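Local atomic coordinates of OxsB protein (Bacillus megaterium, PDB entry 5UL3), a protein that catalyses the oxidative ring contraction of dAMP to an oxetane aldehyde in oxetanocin A biosynthesis, using cobalamin, a [4Fe-4S] cluster and S-adenosylmethionine. Residues A[234-246]-A[275-287]. Numbering follows the deposited sequence.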
ATOM      1  N   LEU A 234      16.970 -16.605  14.440  1.00 32.07           N
ATOM      2  CA  LEU A 234      15.882 -16.102  13.609  1.00 33.93           C
ATOM      3  C   LEU A 234      16.260 -16.165  12.130  1.00 30.59           C
ATOM      4  O   LEU A 234      17.415 -15.957  11.751  1.00 29.94           O
ATOM      5  CB  LEU A 234      15.555 -14.662  14.010  1.00 32.47           C
ATOM      6  CG  LEU A 234      14.354 -13.958  13.376  1.00 29.70           C
ATOM      7  CD1 LEU A 234      13.070 -14.674  13.782  1.00 29.60           C
ATOM      8  CD2 LEU A 234      14.305 -12.501  13.808  1.00 33.33           C
ATOM      9  N   LEU A 235      15.271 -16.455  11.289  1.00 30.36           N
ATOM     10  CA  LEU A 235      15.454 -16.458   9.841  1.00 29.22           C
ATOM     11  C   LEU A 235      14.696 -15.280   9.252  1.00 34.47           C
ATOM     12  O   LEU A 235      13.502 -15.125   9.510  1.00 30.96           O
ATOM     13  CB  LEU A 235      14.957 -17.766   9.229  1.00 27.06           C
ATOM     14  CG  LEU A 235      15.528 -19.058   9.818  1.00 29.57           C
ATOM     15  CD1 LEU A 235      14.934 -20.256   9.112  1.00 29.33           C
ATOM     16  CD2 LEU A 235      17.048 -19.078   9.750  1.00 29.07           C
ATOM     17  N   ILE A 236      15.373 -14.450   8.463  1.00 30.36           N
ATOM     18  CA  ILE A 236      14.751 -13.247   7.912  1.00 26.52           C
ATOM     19  C   ILE A 236      14.479 -13.470   6.430  1.00 30.84           C
ATOM     20  O   ILE A 236      15.383 -13.842   5.677  1.00 27.66           O
ATOM     21  CB  ILE A 236      15.632 -12.002   8.143  1.00 30.11           C
ATOM     22  CG1 ILE A 236      15.597 -11.623   9.628  1.00 29.71           C
ATOM     23  CG2 ILE A 236      15.145 -10.823   7.292  1.00 25.95           C
ATOM     24  CD1 ILE A 236      16.530 -10.494   9.989  1.00 34.25           C
ATOM     25  N   CYS A 237      13.230 -13.250   6.016  1.00 28.26           N
ATOM     26  CA  CYS A 237      12.866 -13.313   4.607  1.00 26.92           C
ATOM     27  C   CYS A 237      13.193 -11.966   3.973  1.00 25.64           C
ATOM     28  O   CYS A 237      12.595 -10.944   4.337  1.00 24.35           O
ATOM     29  CB  CYS A 237      11.379 -13.636   4.439  1.00 25.31           C
ATOM     30  SG  CYS A 237      10.829 -13.622   2.704  1.00 25.93           S
ATOM     31  N   ASP A 238      14.145 -11.973   3.034  1.00 26.11           N
ATOM     32  CA  ASP A 238      14.698 -10.735   2.486  1.00 28.45           C
ATOM     33  C   ASP A 238      13.775 -10.071   1.476  1.00 25.44           C
ATOM     34  O   ASP A 238      13.749  -8.839   1.387  1.00 27.08           O
ATOM     35  CB  ASP A 238      16.049 -11.015   1.819  1.00 26.59           C
ATOM     36  CG  ASP A 238      17.147 -11.333   2.826  1.00 31.52           C
ATOM     37  OD1 ASP A 238      17.038 -10.885   3.984  1.00 36.84           O
ATOM     38  OD2 ASP A 238      18.124 -12.016   2.444  1.00 37.58           O
ATOM     39  N   LYS A 239      13.030 -10.854   0.699  1.00 24.02           N
ATOM     40  CA  LYS A 239      12.208 -10.288  -0.366  1.00 21.21           C
ATOM     41  C   LYS A 239      10.817 -10.925  -0.357  1.00 24.02           C
ATOM     42  O   LYS A 239      10.090 -10.811   0.635  1.00 25.00           O
ATOM     43  CB  LYS A 239      12.904 -10.472  -1.721  1.00 20.51           C
ATOM     44  CG  LYS A 239      14.197  -9.620  -1.807  1.00 26.36           C
ATOM     45  CD  LYS A 239      15.216 -10.220  -2.739  1.00 34.37           C
ATOM     46  CE  LYS A 239      16.525  -9.406  -2.657  1.00 38.64           C
ATOM     47  NZ  LYS A 239      17.523  -9.887  -3.647  1.00 51.80           N
ATOM     48  N   GLU A 240      10.413 -11.555  -1.449  1.00 21.25           N
ATOM     49  CA  GLU A 240       9.104 -12.215  -1.447  1.00 21.69           C
ATOM     50  C   GLU A 240       9.121 -13.427  -0.512  1.00 26.71           C
ATOM     51  O   GLU A 240      10.141 -14.107  -0.355  1.00 25.42           O
ATOM     52  CB  GLU A 240       8.729 -12.674  -2.864  1.00 23.24           C
ATOM     53  CG  GLU A 240       8.385 -11.520  -3.822  1.00 22.32           C
ATOM     54  CD  GLU A 240       8.380 -11.963  -5.268  1.00 20.91           C
ATOM     55  OE1 GLU A 240       9.391 -12.552  -5.703  1.00 22.66           O
ATOM     56  OE2 GLU A 240       7.363 -11.733  -5.960  1.00 24.76           O
ATOM     57  N   GLY A 241       7.964 -13.724   0.074  1.00 21.57           N
ATOM     58  CA  GLY A 241       7.881 -14.792   1.055  1.00 21.62           C
ATOM     59  C   GLY A 241       7.442 -16.159   0.561  1.00 22.00           C
ATOM     60  O   GLY A 241       7.652 -17.153   1.263  1.00 23.30           O
ATOM     61  N   GLU A 242       6.855 -16.232  -0.639  1.00 21.51           N
ATOM     62  CA  GLU A 242       6.204 -17.466  -1.089  1.00 19.69           C
ATOM     63  C   GLU A 242       7.183 -18.633  -1.160  1.00 25.45           C
ATOM     64  O   GLU A 242       6.966 -19.692  -0.564  1.00 21.29           O
ATOM     65  CB  GLU A 242       5.549 -17.244  -2.455  1.00 22.54           C
ATOM     66  CG  GLU A 242       4.283 -16.387  -2.434  1.00 22.92           C
ATOM     67  CD  GLU A 242       4.526 -14.868  -2.506  1.00 24.86           C
ATOM     68  OE1 GLU A 242       5.661 -14.389  -2.290  1.00 21.24           O
ATOM     69  OE2 GLU A 242       3.532 -14.143  -2.752  1.00 27.65           O
ATOM     70  N   TYR A 243       8.252 -18.475  -1.934  1.00 22.33           N
ATOM     71  CA  TYR A 243       9.204 -19.573  -2.080  1.00 20.58           C
ATOM     72  C   TYR A 243      10.021 -19.788  -0.819  1.00 23.09           C
ATOM     73  O   TYR A 243      10.450 -20.913  -0.551  1.00 23.92           O
ATOM     74  CB  TYR A 243      10.146 -19.314  -3.253  1.00 22.95           C
ATOM     75  CG  TYR A 243       9.482 -19.288  -4.602  1.00 26.08           C
ATOM     76  CD1 TYR A 243       8.189 -19.743  -4.776  1.00 24.16           C
ATOM     77  CD2 TYR A 243      10.170 -18.806  -5.714  1.00 24.66           C
ATOM     78  CE1 TYR A 243       7.583 -19.709  -6.014  1.00 25.20           C
ATOM     79  CE2 TYR A 243       9.575 -18.769  -6.950  1.00 27.61           C
ATOM     80  CZ  TYR A 243       8.287 -19.219  -7.100  1.00 30.06           C
ATOM     81  OH  TYR A 243       7.704 -19.191  -8.345  1.00 30.53           O
ATOM     82  N   THR A 244      10.240 -18.724  -0.042  1.00 23.13           N
ATOM     83  CA  THR A 244      10.869 -18.863   1.263  1.00 22.99           C
ATOM     84  C   THR A 244      10.074 -19.827   2.142  1.00 27.05           C
ATOM     85  O   THR A 244      10.635 -20.761   2.725  1.00 22.46           O
ATOM     86  CB  THR A 244      10.986 -17.486   1.921  1.00 26.01           C
ATOM     87  OG1 THR A 244      11.976 -16.704   1.240  1.00 26.23           O
ATOM     88  CG2 THR A 244      11.365 -17.606   3.404  1.00 25.95           C
ATOM     89  N   LEU A 245       8.760 -19.624   2.227  1.00 22.79           N
ATOM     90  CA  LEU A 245       7.948 -20.497   3.078  1.00 20.37           C
ATOM     91  C   LEU A 245       7.884 -21.905   2.504  1.00 24.60           C
ATOM     92  O   LEU A 245       7.993 -22.885   3.246  1.00 24.19           O
ATOM     93  CB  LEU A 245       6.547 -19.906   3.277  1.00 20.73           C
ATOM     94  CG  LEU A 245       6.495 -18.648   4.154  1.00 24.02           C
ATOM     95  CD1 LEU A 245       5.101 -18.031   4.111  1.00 20.29           C
ATOM     96  CD2 LEU A 245       6.852 -19.005   5.585  1.00 28.07           C
ATOM     97  N   ARG A 246       7.744 -22.026   1.179  1.00 22.36           N
ATOM     98  CA  ARG A 246       7.851 -23.334   0.537  1.00 24.85           C
ATOM     99  C   ARG A 246       9.112 -24.070   0.982  1.00 25.41           C
ATOM    100  O   ARG A 246       9.077 -25.273   1.287  1.00 21.41           O
ATOM    101  CB  ARG A 246       7.861 -23.161  -0.990  1.00 24.09           C
ATOM    102  CG  ARG A 246       8.098 -24.451  -1.757  1.00 22.77           C
ATOM    103  CD  ARG A 246       8.600 -24.139  -3.181  1.00 24.79           C
ATOM    104  NE  ARG A 246       9.926 -23.533  -3.179  1.00 25.12           N
ATOM    105  CZ  ARG A 246      10.490 -22.952  -4.234  1.00 31.07           C
ATOM    106  NH1 ARG A 246       9.844 -22.896  -5.390  1.00 31.76           N
ATOM    107  NH2 ARG A 246      11.702 -22.434  -4.133  1.00 30.10           N
ATOM    108  N   HIS A 275      23.413 -14.801   3.226  1.00 40.02           N
ATOM    109  CA  HIS A 275      22.229 -14.489   2.433  1.00 38.62           C
ATOM    110  C   HIS A 275      22.085 -15.547   1.355  1.00 40.70           C
ATOM    111  O   HIS A 275      23.055 -15.867   0.656  1.00 39.61           O
ATOM    112  CB  HIS A 275      22.312 -13.099   1.784  1.00 40.88           C
ATOM    113  CG  HIS A 275      22.437 -11.972   2.762  1.00 47.24           C
ATOM    114  ND1 HIS A 275      21.438 -11.039   2.956  1.00 57.50           N
ATOM    115  CD2 HIS A 275      23.448 -11.621   3.592  1.00 55.93           C
ATOM    116  CE1 HIS A 275      21.828 -10.165   3.867  1.00 60.15           C
ATOM    117  NE2 HIS A 275      23.043 -10.498   4.271  1.00 61.15           N
ATOM    118  N   ASN A 276      20.880 -16.095   1.223  1.00 27.50           N
ATOM    119  CA  ASN A 276      20.567 -17.037   0.170  1.00 27.65           C
ATOM    120  C   ASN A 276      19.874 -16.302  -0.970  1.00 29.60           C
ATOM    121  O   ASN A 276      19.040 -15.423  -0.739  1.00 28.71           O
ATOM    122  CB  ASN A 276      19.667 -18.165   0.678  1.00 30.17           C
ATOM    123  CG  ASN A 276      20.371 -19.089   1.662  1.00 35.97           C
ATOM    124  OD1 ASN A 276      21.597 -19.053   1.808  1.00 33.56           O
ATOM    125  ND2 ASN A 276      19.594 -19.926   2.346  1.00 29.85           N
ATOM    126  N   VAL A 277      20.215 -16.681  -2.202  1.00 31.89           N
ATOM    127  CA  VAL A 277      19.577 -16.093  -3.373  1.00 31.00           C
ATOM    128  C   VAL A 277      18.059 -16.279  -3.322  1.00 33.26           C
ATOM    129  O   VAL A 277      17.548 -17.347  -2.942  1.00 27.42           O
ATOM    130  CB  VAL A 277      20.151 -16.732  -4.647  1.00 39.11           C
ATOM    131  CG1 VAL A 277      19.418 -16.209  -5.879  1.00 36.27           C
ATOM    132  CG2 VAL A 277      21.648 -16.465  -4.729  1.00 42.37           C
ATOM    133  N   ALA A 278      17.334 -15.236  -3.723  1.00 28.73           N
ATOM    134  CA  ALA A 278      15.877 -15.268  -3.839  1.00 25.55           C
ATOM    135  C   ALA A 278      15.495 -15.329  -5.309  1.00 31.19           C
ATOM    136  O   ALA A 278      15.795 -14.400  -6.071  1.00 33.19           O
ATOM    137  CB  ALA A 278      15.255 -14.038  -3.184  1.00 29.99           C
ATOM    138  N   GLU A 279      14.858 -16.417  -5.710  1.00 24.39           N
ATOM    139  CA  GLU A 279      14.333 -16.523  -7.065  1.00 28.41           C
ATOM    140  C   GLU A 279      13.015 -15.756  -7.123  1.00 29.37           C
ATOM    141  O   GLU A 279      12.096 -16.031  -6.341  1.00 27.46           O
ATOM    142  CB  GLU A 279      14.143 -17.991  -7.438  1.00 31.25           C
ATOM    143  CG  GLU A 279      13.390 -18.236  -8.736  1.00 34.27           C
ATOM    144  CD  GLU A 279      12.861 -19.665  -8.846  1.00 50.34           C
ATOM    145  OE1 GLU A 279      13.228 -20.521  -8.010  1.00 56.39           O
ATOM    146  OE2 GLU A 279      12.058 -19.925  -9.761  1.00 52.38           O
ATOM    147  N   THR A 280      12.923 -14.782  -8.024  1.00 25.19           N
ATOM    148  CA  THR A 280      11.704 -13.984  -8.094  1.00 28.54           C
ATOM    149  C   THR A 280      10.487 -14.863  -8.380  1.00 26.87           C
ATOM    150  O   THR A 280      10.524 -15.771  -9.222  1.00 24.26           O
ATOM    151  CB  THR A 280      11.854 -12.897  -9.151  1.00 27.69           C
ATOM    152  OG1 THR A 280      12.919 -12.027  -8.747  1.00 26.40           O
ATOM    153  CG2 THR A 280      10.556 -12.083  -9.253  1.00 25.78           C
ATOM    154  N   VAL A 281       9.402 -14.607  -7.645  1.00 22.80           N
ATOM    155  CA  VAL A 281       8.233 -15.481  -7.716  1.00 22.30           C
ATOM    156  C   VAL A 281       7.559 -15.377  -9.082  1.00 20.95           C
ATOM    157  O   VAL A 281       7.454 -14.296  -9.673  1.00 24.17           O
ATOM    158  CB  VAL A 281       7.258 -15.133  -6.575  1.00 20.75           C
ATOM    159  CG1 VAL A 281       5.908 -15.858  -6.762  1.00 25.94           C
ATOM    160  CG2 VAL A 281       7.879 -15.525  -5.232  1.00 22.26           C
ATOM    161  N   ASN A 282       7.094 -16.515  -9.596  1.00 23.62           N
ATOM    162  CA  ASN A 282       6.309 -16.533 -10.827  1.00 25.79           C
ATOM    163  C   ASN A 282       4.895 -16.054 -10.484  1.00 31.20           C
ATOM    164  O   ASN A 282       3.939 -16.830 -10.374  1.00 27.37           O
ATOM    165  CB  ASN A 282       6.329 -17.933 -11.433  1.00 33.71           C
ATOM    166  CG  ASN A 282       5.531 -18.022 -12.704  1.00 44.51           C
ATOM    167  OD1 ASN A 282       5.161 -17.003 -13.289  1.00 41.93           O
ATOM    168  ND2 ASN A 282       5.265 -19.250 -13.152  1.00 49.26           N
ATOM    169  N   PHE A 283       4.780 -14.730 -10.292  1.00 30.84           N
ATOM    170  CA  PHE A 283       3.540 -14.118  -9.808  1.00 28.24           C
ATOM    171  C   PHE A 283       2.390 -14.349 -10.776  1.00 35.57           C
ATOM    172  O   PHE A 283       1.257 -14.602 -10.346  1.00 44.85           O
ATOM    173  CB  PHE A 283       3.766 -12.614  -9.592  1.00 21.96           C
ATOM    174  CG  PHE A 283       2.612 -11.889  -8.960  1.00 23.70           C
ATOM    175  CD1 PHE A 283       2.216 -12.177  -7.662  1.00 22.51           C
ATOM    176  CD2 PHE A 283       1.952 -10.879  -9.655  1.00 23.17           C
ATOM    177  CE1 PHE A 283       1.156 -11.480  -7.058  1.00 23.24           C
ATOM    178  CE2 PHE A 283       0.906 -10.189  -9.070  1.00 25.41           C
ATOM    179  CZ  PHE A 283       0.508 -10.491  -7.767  1.00 27.32           C
ATOM    180  N   LYS A 284       2.676 -14.307 -12.084  1.00 28.02           N
ATOM    181  CA  LYS A 284       1.701 -14.426 -13.161  1.00 30.79           C
ATOM    182  C   LYS A 284       0.655 -15.490 -12.885  1.00 34.67           C
ATOM    183  O   LYS A 284      -0.548 -15.259 -13.083  1.00 41.71           O
ATOM    184  CB  LYS A 284       2.395 -14.749 -14.481  1.00 40.31           C
ATOM    185  CG  LYS A 284       1.420 -15.056 -15.596  1.00 47.98           C
ATOM    186  CD  LYS A 284       2.041 -14.791 -16.964  1.00 57.66           C
ATOM    187  CE  LYS A 284       0.975 -14.795 -18.060  1.00 54.05           C
ATOM    188  NZ  LYS A 284       1.531 -14.346 -19.372  1.00 66.63           N
ATOM    189  N   GLU A 285       1.100 -16.650 -12.411  1.00 34.53           N
ATOM    190  CA  GLU A 285       0.191 -17.775 -12.272  1.00 53.07           C
ATOM    191  C   GLU A 285       0.326 -18.580 -10.985  1.00 44.43           C
ATOM    192  O   GLU A 285      -0.438 -19.531 -10.810  1.00 45.78           O
ATOM    193  CB  GLU A 285       0.363 -18.729 -13.459  1.00 46.34           C
ATOM    194  CG  GLU A 285       1.802 -19.169 -13.674  1.00 53.03           C
ATOM    195  CD  GLU A 285       2.072 -19.535 -15.123  1.00 69.19           C
ATOM    196  OE1 GLU A 285       3.071 -20.249 -15.396  1.00 48.22           O
ATOM    197  OE2 GLU A 285       1.276 -19.103 -15.987  1.00 75.18           O
ATOM    198  N   GLU A 286       1.247 -18.257 -10.084  1.00 26.04           N
ATOM    199  CA  GLU A 286       1.370 -19.083  -8.893  1.00 24.61           C
ATOM    200  C   GLU A 286       0.759 -18.455  -7.651  1.00 25.06           C
ATOM    201  O   GLU A 286       0.614 -19.153  -6.651  1.00 24.69           O
ATOM    202  CB  GLU A 286       2.832 -19.422  -8.622  1.00 29.19           C
ATOM    203  CG  GLU A 286       3.403 -20.278  -9.765  1.00 33.31           C
ATOM    204  CD  GLU A 286       4.813 -20.760  -9.508  1.00 39.28           C
ATOM    205  OE1 GLU A 286       5.317 -20.579  -8.386  1.00 33.69           O
ATOM    206  OE2 GLU A 286       5.417 -21.320 -10.444  1.00 45.42           O
ATOM    207  N   VAL A 287       0.419 -17.172  -7.675  1.00 21.66           N
ATOM    208  CA  VAL A 287      -0.097 -16.509  -6.483  1.00 20.17           C
ATOM    209  C   VAL A 287      -1.584 -16.244  -6.720  1.00 23.01           C
ATOM    210  O   VAL A 287      -1.946 -15.402  -7.564  1.00 20.16           O
ATOM    211  CB  VAL A 287       0.669 -15.220  -6.158  1.00 21.25           C
ATOM    212  CG1 VAL A 287       0.083 -14.565  -4.925  1.00 23.85           C
ATOM    213  CG2 VAL A 287       2.143 -15.542  -5.891  1.00 23.38           C
TER
HETATM  214  O   HOH W   1      18.164 -13.201   0.105  1.00 40.89           O
HETATM  215  O   HOH W   2      18.520 -12.452  -3.774  1.00 45.34           O
HETATM  216  O   HOH W   3       7.022 -11.760  -8.506  1.00 24.78           O
HETATM  217  O   HOH W   4      13.966 -21.035  -5.490  1.00 45.55           O
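E240 OE1 accepts the amide of V281, with N to OE1 at 2.8 Å and a nearly straight N-H (170°). The amide meets the syn side of the carboxylate, tilted out of its plane. V281 O is reached through a water that also donates to E240 OE2. That oxygen forms salt bridges with R311 and R331 as well, so both oxygens of this buried carboxylate are used.

The hydroxyl of Y243 works in both directions. It accepts the amide of N282 (N to OH 3.0 Å, 175°) and donates to E286 OE1 (OH to OE1 2.8 Å). E286 OE1 lies at the ring edge, yet the hydroxyl comes from above the carboxylate plane. V281 CG2 sits over the centre of the Y243 ring, a CH-pi contact with CG2 3.9 Å from the centroid. The valine's chi1 of 170° sets CG2 beside its own backbone N, where it reaches both the ring and E240. R246 NH1 lies on the opposite face, toward the rim. A water accepts from R246 NH2 and donates to E279 OE1.

Toward H275, water does most of the bridging. One molecule joins D238 OD2 and N276 O; another accepts from K239 NZ and A278 N. The direct H275 ND1 to D238 OD2 bond is weak, at 3.5 Å. D238 OD1 is taken by S265.

Segment 234-246 contains strand 235-237 of the cobalamin-binding Rossmann fold. E242 OE1 bonds to cobalamin; E242 OE2 pairs with R311 and touches V287 CG2. The chemistry implies that side chains beside the cobalamin pocket hold backbone groups of 275-287 directly and through water, with V281 and E286 adding side-chain contacts.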